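Local structure of uncharacterized protein yedD (Klebsiella pneumoniae subsp. pneumoniae, 4HWM) at residues E73-N76 against D82-P85; L43-T46 against D50-D53. The protein has no established function but is a lipoprotein of the YedD-like family, folded as a closed antiparallel beta barrel with a helix packed against it. One frame throughout, in Å; residues are numbered along the deposited sequence.

Contact 2 (43-46 with 50-53) and contact 1 (73-76 with 82-85) are two hairpins of one closed antiparallel sheet, with strand 60-70 between them in both chain and sheet order; their centres lie about 12 Å apart. They meet through side chains on the inward face, which bridge over strand 60-70. Asn76 OD1 lies 2.6 Å from Thr51 OG1, a probable hydrogen bond, while Asn76 ND2 packs 4.0 Å from Leu43 CD1. Tyr95 ties the two together as well, its hydroxyl bonding both Asn76 ND2 and Asp53 OD2. Contact 2 is the more buried, with six of eight touching residues buried against one of seven in contact 1.

Contact 1 of 2, residues E73-N76 against D82-P85; sequences EIYN and DIYP
Tyr75 lays one side of its ring against Pro85 and Ile83, and this cluster carries the side-chain packing on one face of the hairpin. CD2 of Tyr75 stands 3.5 Å from Pro85 N, and Tyr75 CE2 lies 3.8 Å from Pro85 CB, so the CD2-CE2 side meets the pyrrolidine ring at a slant. Two torsions account for this: CG stands opposite the carbonyl carbon, and chi2 of 87° turns the ring nearly square to the CA-CB-CG plane. Ile83 contributes its branch methyl, CG2 being 3.8 Å from Tyr75 CD2; that methyl lies opposite the backbone N of Ile83, while CG1 stands beside that nitrogen. Arg70 adds a cation-pi contact to the same tyrosine.

The register rests on a reciprocal backbone pair. Asn76 N donates to Tyr84 O at 2.8 Å, tilted 26° from the carbonyl plane, and Tyr84 N returns a bond to Asn76 O at 2.9 Å. Each acceptor also receives a CA-H contact: Tyr75 CA is 3.2 Å from Tyr84 O, and Ile83 CA is 3.4 Å from Asn76 O. Tyr75 and Pro85 form the adjoining non-hydrogen-bonded pair, a position in which the proline's missing N-H costs no bond to 73-76.

Asn76 and Tyr84 project from the other face. The carboxamide of Asn76 finds its partners further afield, OD1 with Thr51 and ND2 with Tyr95, whereas the Tyr84 ring meets that of Tyr95. Asp82, where the turn ends, is bonded through OD2 to Thr78 and Gln63. The axes of 73-76 and 83-85 run 137° apart, which with the alternation of faces marks a strongly twisted antiparallel beta hairpin within the wall of the YedD-like barrel.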
ATOM      1  N   GLU A  73      -2.826   3.143  16.369  1.00 38.02           N
ATOM      2  CA  GLU A  73      -3.160   2.236  15.275  1.00 33.53           C
ATOM      3  C   GLU A  73      -2.605   2.826  13.996  1.00 27.47           C
ATOM      4  O   GLU A  73      -2.528   4.041  13.858  1.00 24.45           O
ATOM      5  CB  GLU A  73      -4.663   2.059  15.173  1.00 34.63           C
ATOM      6  CG  GLU A  73      -5.280   1.454  16.443  1.00 41.12           C
ATOM      7  CD  GLU A  73      -6.747   1.122  16.252  1.00 50.77           C
ATOM      8  OE1 GLU A  73      -7.568   2.065  16.166  1.00 56.53           O
ATOM      9  OE2 GLU A  73      -7.083  -0.079  16.173  1.00 55.29           O
ATOM     10  N   ILE A  74      -2.209   1.941  13.084  1.00 24.93           N
ATOM     11  CA  ILE A  74      -1.599   2.332  11.806  1.00 22.25           C
ATOM     12  C   ILE A  74      -2.626   2.358  10.670  1.00 18.79           C
ATOM     13  O   ILE A  74      -3.391   1.418  10.495  1.00 18.97           O
ATOM     14  CB  ILE A  74      -0.473   1.363  11.422  1.00 22.94           C
ATOM     15  CG1 ILE A  74       0.623   1.405  12.494  1.00 29.97           C
ATOM     16  CG2 ILE A  74       0.119   1.714  10.049  1.00 24.52           C
ATOM     17  CD1 ILE A  74       1.348   2.741  12.564  1.00 32.87           C
ATOM     18  N   TYR A  75      -2.582   3.448   9.911  1.00 18.29           N
ATOM     19  CA  TYR A  75      -3.416   3.650   8.721  1.00 17.56           C
ATOM     20  C   TYR A  75      -2.570   4.028   7.518  1.00 16.70           C
ATOM     21  O   TYR A  75      -1.553   4.691   7.664  1.00 17.84           O
ATOM     22  CB  TYR A  75      -4.373   4.796   8.954  1.00 19.51           C
ATOM     23  CG  TYR A  75      -5.320   4.567  10.115  1.00 21.06           C
ATOM     24  CD1 TYR A  75      -4.946   4.904  11.408  1.00 24.86           C
ATOM     25  CD2 TYR A  75      -6.571   3.985   9.915  1.00 24.43           C
ATOM     26  CE1 TYR A  75      -5.809   4.687  12.475  1.00 26.45           C
ATOM     27  CE2 TYR A  75      -7.454   3.764  10.992  1.00 26.38           C
ATOM     28  CZ  TYR A  75      -7.053   4.115  12.259  1.00 26.35           C
ATOM     29  OH  TYR A  75      -7.913   3.921  13.323  1.00 30.66           O
ATOM     30  N   ASN A  76      -3.013   3.624   6.331  1.00 13.90           N
ATOM     31  CA  ASN A  76      -2.541   4.218   5.106  1.00 12.82           C
ATOM     32  C   ASN A  76      -3.463   5.383   4.733  1.00 13.11           C
ATOM     33  O   ASN A  76      -4.660   5.204   4.673  1.00 15.92           O
ATOM     34  CB  ASN A  76      -2.481   3.197   3.970  1.00 13.53           C
ATOM     35  CG  ASN A  76      -1.809   3.768   2.728  1.00 13.21           C
ATOM     36  OD1 ASN A  76      -0.904   4.594   2.841  1.00 12.26           O
ATOM     37  ND2 ASN A  76      -2.250   3.345   1.546  1.00 12.34           N
ATOM     38  N   ASP A  82      -8.078   8.907   1.077  1.00 24.67           N
ATOM     39  CA  ASP A  82      -8.664   7.652   1.551  1.00 25.86           C
ATOM     40  C   ASP A  82      -7.828   7.239   2.780  1.00 24.37           C
ATOM     41  O   ASP A  82      -6.605   7.402   2.774  1.00 22.68           O
ATOM     42  CB  ASP A  82      -8.615   6.546   0.489  1.00 27.12           C
ATOM     43  CG  ASP A  82      -9.094   6.997  -0.880  1.00 33.68           C
ATOM     44  OD1 ASP A  82     -10.261   7.458  -0.990  1.00 37.13           O
ATOM     45  OD2 ASP A  82      -8.293   6.866  -1.850  1.00 36.45           O
ATOM     46  N   ILE A  83      -8.493   6.738   3.815  1.00 23.88           N
ATOM     47  CA  ILE A  83      -7.839   6.291   5.053  1.00 24.14           C
ATOM     48  C   ILE A  83      -8.189   4.832   5.323  1.00 23.15           C
ATOM     49  O   ILE A  83      -9.354   4.485   5.452  1.00 26.17           O
ATOM     50  CB  ILE A  83      -8.228   7.194   6.230  1.00 27.58           C
ATOM     51  CG1 ILE A  83      -7.714   8.617   5.986  1.00 31.46           C
ATOM     52  CG2 ILE A  83      -7.644   6.696   7.524  1.00 28.89           C
ATOM     53  CD1 ILE A  83      -8.107   9.622   7.082  1.00 35.74           C
ATOM     54  N   TYR A  84      -7.164   3.983   5.408  1.00 18.68           N
ATOM     55  CA  TYR A  84      -7.349   2.556   5.526  1.00 17.57           C
ATOM     56  C   TYR A  84      -6.502   1.982   6.653  1.00 17.78           C
ATOM     57  O   TYR A  84      -5.273   2.049   6.590  1.00 17.87           O
ATOM     58  CB  TYR A  84      -6.886   1.886   4.241  1.00 19.16           C
ATOM     59  CG  TYR A  84      -7.560   2.324   2.963  1.00 21.18           C
ATOM     60  CD1 TYR A  84      -8.905   2.145   2.769  1.00 22.69           C
ATOM     61  CD2 TYR A  84      -6.818   2.839   1.924  1.00 25.41           C
ATOM     62  CE1 TYR A  84      -9.509   2.533   1.558  1.00 22.46           C
ATOM     63  CE2 TYR A  84      -7.406   3.202   0.717  1.00 27.25           C
ATOM     64  CZ  TYR A  84      -8.748   3.049   0.541  1.00 25.13           C
ATOM     65  OH  TYR A  84      -9.316   3.431  -0.671  1.00 30.69           O
ATOM     66  N   PRO A  85      -7.148   1.339   7.636  1.00 17.55           N
ATOM     67  CA  PRO A  85      -6.360   0.678   8.666  1.00 18.72           C
ATOM     68  C   PRO A  85      -5.562  -0.480   8.094  1.00 19.06           C
ATOM     69  O   PRO A  85      -6.052  -1.211   7.229  1.00 19.50           O
ATOM     70  CB  PRO A  85      -7.415   0.201   9.682  1.00 20.62           C
ATOM     71  CG  PRO A  85      -8.710   0.210   8.970  1.00 23.69           C
ATOM     72  CD  PRO A  85      -8.605   1.257   7.907  1.00 19.70           C
TER

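Contact 2 of 2, residues L43-T46 against D50-D53; sequences LIVT and DTFD
Ile44 and Phe52 run side by side on one face of the hairpin, their side chains pointing the same way from a hydrogen-bonded pair. The CB atoms of Ile44 and Phe52 are 3.9 Å apart, and Ile44 CD1 reaches 4.0 Å from Phe52 CD2, meeting the ring obliquely. Phe52 CG lies opposite its own backbone N (chi1 -163°), and the ring continues away from 43-46 to meet Trp114 of helix 108-118. The backbones of Ile44 and Phe52 are joined by Ile44 N to Phe52 O at 2.8 Å and by Phe52 N to Ile44 O at 3.0 Å.

Leu43, Val45, Thr51 and Asp53 occupy the other face; CD1 of Leu43 folds over to 3.6 Å from Phe52 O.

Toward the turn Thr46 and Asp50 cross at a slant. Thr46 N donates almost straight to Asp50 O, but the return bond goes from Asp50 N to Thr46 OG1, at 3.1 Å and more bent (138°). That hydroxyl donates to a water 2.8 Å from OG1, which in turn donates to Asp50 OD2, also salt-bridged to Lys14. The axes of 43-45 and 50-53 run 173° apart, close to exactly antiparallel, in a beta hairpin with one face against the helix and the other lining the barrel interior.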
ATOM      1  N   LEU A  43       0.675  -3.497  -2.019  1.00 10.12           N
ATOM      2  CA  LEU A  43       0.963  -2.340  -1.174  1.00 10.61           C
ATOM      3  C   LEU A  43       2.465  -2.319  -0.921  1.00 12.24           C
ATOM      4  O   LEU A  43       3.018  -3.292  -0.442  1.00 11.65           O
ATOM      5  CB  LEU A  43       0.228  -2.420   0.177  1.00 11.88           C
ATOM      6  CG  LEU A  43       0.340  -1.180   1.077  1.00 11.85           C
ATOM      7  CD1 LEU A  43      -0.357   0.028   0.479  1.00 13.47           C
ATOM      8  CD2 LEU A  43      -0.227  -1.516   2.478  1.00 14.60           C
ATOM      9  N   ILE A  44       3.096  -1.198  -1.250  1.00 10.74           N
ATOM     10  CA  ILE A  44       4.494  -0.921  -0.873  1.00 11.04           C
ATOM     11  C   ILE A  44       4.477  -0.083   0.391  1.00 10.03           C
ATOM     12  O   ILE A  44       3.708   0.865   0.484  1.00 11.43           O
ATOM     13  CB  ILE A  44       5.265  -0.146  -1.983  1.00 11.59           C
ATOM     14  CG1 ILE A  44       5.144  -0.869  -3.336  1.00 13.92           C
ATOM     15  CG2 ILE A  44       6.712   0.138  -1.545  1.00 13.50           C
ATOM     16  CD1 ILE A  44       5.866  -0.174  -4.485  1.00 17.64           C
ATOM     17  N   VAL A  45       5.310  -0.468   1.366  1.00 10.03           N
ATOM     18  CA  VAL A  45       5.494   0.351   2.565  1.00 12.04           C
ATOM     19  C   VAL A  45       6.996   0.549   2.727  1.00 11.06           C
ATOM     20  O   VAL A  45       7.730  -0.430   2.883  1.00 13.11           O
ATOM     21  CB  VAL A  45       4.908  -0.311   3.830  1.00 11.97           C
ATOM     22  CG1 VAL A  45       5.143   0.574   5.073  1.00 13.50           C
ATOM     23  CG2 VAL A  45       3.421  -0.611   3.669  1.00 12.77           C
ATOM     24  N   THR A  46       7.470   1.783   2.632  1.00 11.48           N
ATOM     25  CA  THR A  46       8.914   2.050   2.826  1.00 12.88           C
ATOM     26  C   THR A  46       9.194   2.196   4.324  1.00 13.39           C
ATOM     27  O   THR A  46       8.272   2.435   5.127  1.00 12.54           O
ATOM     28  CB  THR A  46       9.403   3.294   2.110  1.00 13.69           C
ATOM     29  OG1 THR A  46       8.926   4.453   2.795  1.00 13.47           O
ATOM     30  CG2 THR A  46       8.969   3.303   0.627  1.00 13.31           C
ATOM     31  N   ASP A  50       6.378   5.989   3.502  1.00 12.78           N
ATOM     32  CA  ASP A  50       5.721   6.240   2.216  1.00 11.95           C
ATOM     33  C   ASP A  50       5.083   4.925   1.751  1.00 12.49           C
ATOM     34  O   ASP A  50       5.592   3.841   2.021  1.00 13.19           O
ATOM     35  CB  ASP A  50       6.679   6.750   1.181  1.00 12.47           C
ATOM     36  CG  ASP A  50       7.179   8.137   1.478  1.00 15.42           C
ATOM     37  OD1 ASP A  50       6.434   9.099   1.290  1.00 19.43           O
ATOM     38  OD2 ASP A  50       8.337   8.275   1.931  1.00 21.03           O
ATOM     39  N   THR A  51       3.949   5.036   1.068  1.00 11.47           N
ATOM     40  CA  THR A  51       3.254   3.868   0.592  1.00 11.31           C
ATOM     41  C   THR A  51       2.854   3.990  -0.858  1.00 10.18           C
ATOM     42  O   THR A  51       2.844   5.089  -1.434  1.00 10.77           O
ATOM     43  CB  THR A  51       2.000   3.617   1.420  1.00 11.20           C
ATOM     44  OG1 THR A  51       1.050   4.645   1.133  1.00 11.87           O
ATOM     45  CG2 THR A  51       2.311   3.534   2.956  1.00 13.07           C
ATOM     46  N   PHE A  52       2.459   2.856  -1.419  1.00  9.96           N
ATOM     47  CA  PHE A  52       1.958   2.812  -2.795  1.00  9.87           C
ATOM     48  C   PHE A  52       0.968   1.684  -2.902  1.00 10.41           C
ATOM     49  O   PHE A  52       1.321   0.525  -2.627  1.00 11.26           O
ATOM     50  CB  PHE A  52       3.130   2.579  -3.755  1.00 10.96           C
ATOM     51  CG  PHE A  52       2.841   2.915  -5.197  1.00 12.08           C
ATOM     52  CD1 PHE A  52       2.570   4.214  -5.572  1.00 14.52           C
ATOM     53  CD2 PHE A  52       2.849   1.929  -6.170  1.00 11.61           C
ATOM     54  CE1 PHE A  52       2.361   4.525  -6.911  1.00 13.14           C
ATOM     55  CE2 PHE A  52       2.614   2.229  -7.488  1.00 13.69           C
ATOM     56  CZ  PHE A  52       2.339   3.519  -7.857  1.00 13.42           C
ATOM     57  N   ASP A  53      -0.263   2.027  -3.279  1.00  9.32           N
ATOM     58  CA  ASP A  53      -1.395   1.076  -3.338  1.00  9.46           C
ATOM     59  C   ASP A  53      -1.666   0.869  -4.822  1.00 10.38           C
ATOM     60  O   ASP A  53      -2.053   1.832  -5.482  1.00 10.87           O
ATOM     61  CB  ASP A  53      -2.583   1.704  -2.596  1.00  9.56           C
ATOM     62  CG  ASP A  53      -3.860   0.882  -2.663  1.00 11.43           C
ATOM     63  OD1 ASP A  53      -4.063   0.135  -3.629  1.00 13.88           O
ATOM     64  OD2 ASP A  53      -4.670   1.029  -1.736  1.00 14.54           O
TER
HETATM   65  O   HOH W   1      10.288   6.526   1.530  1.00 19.69           O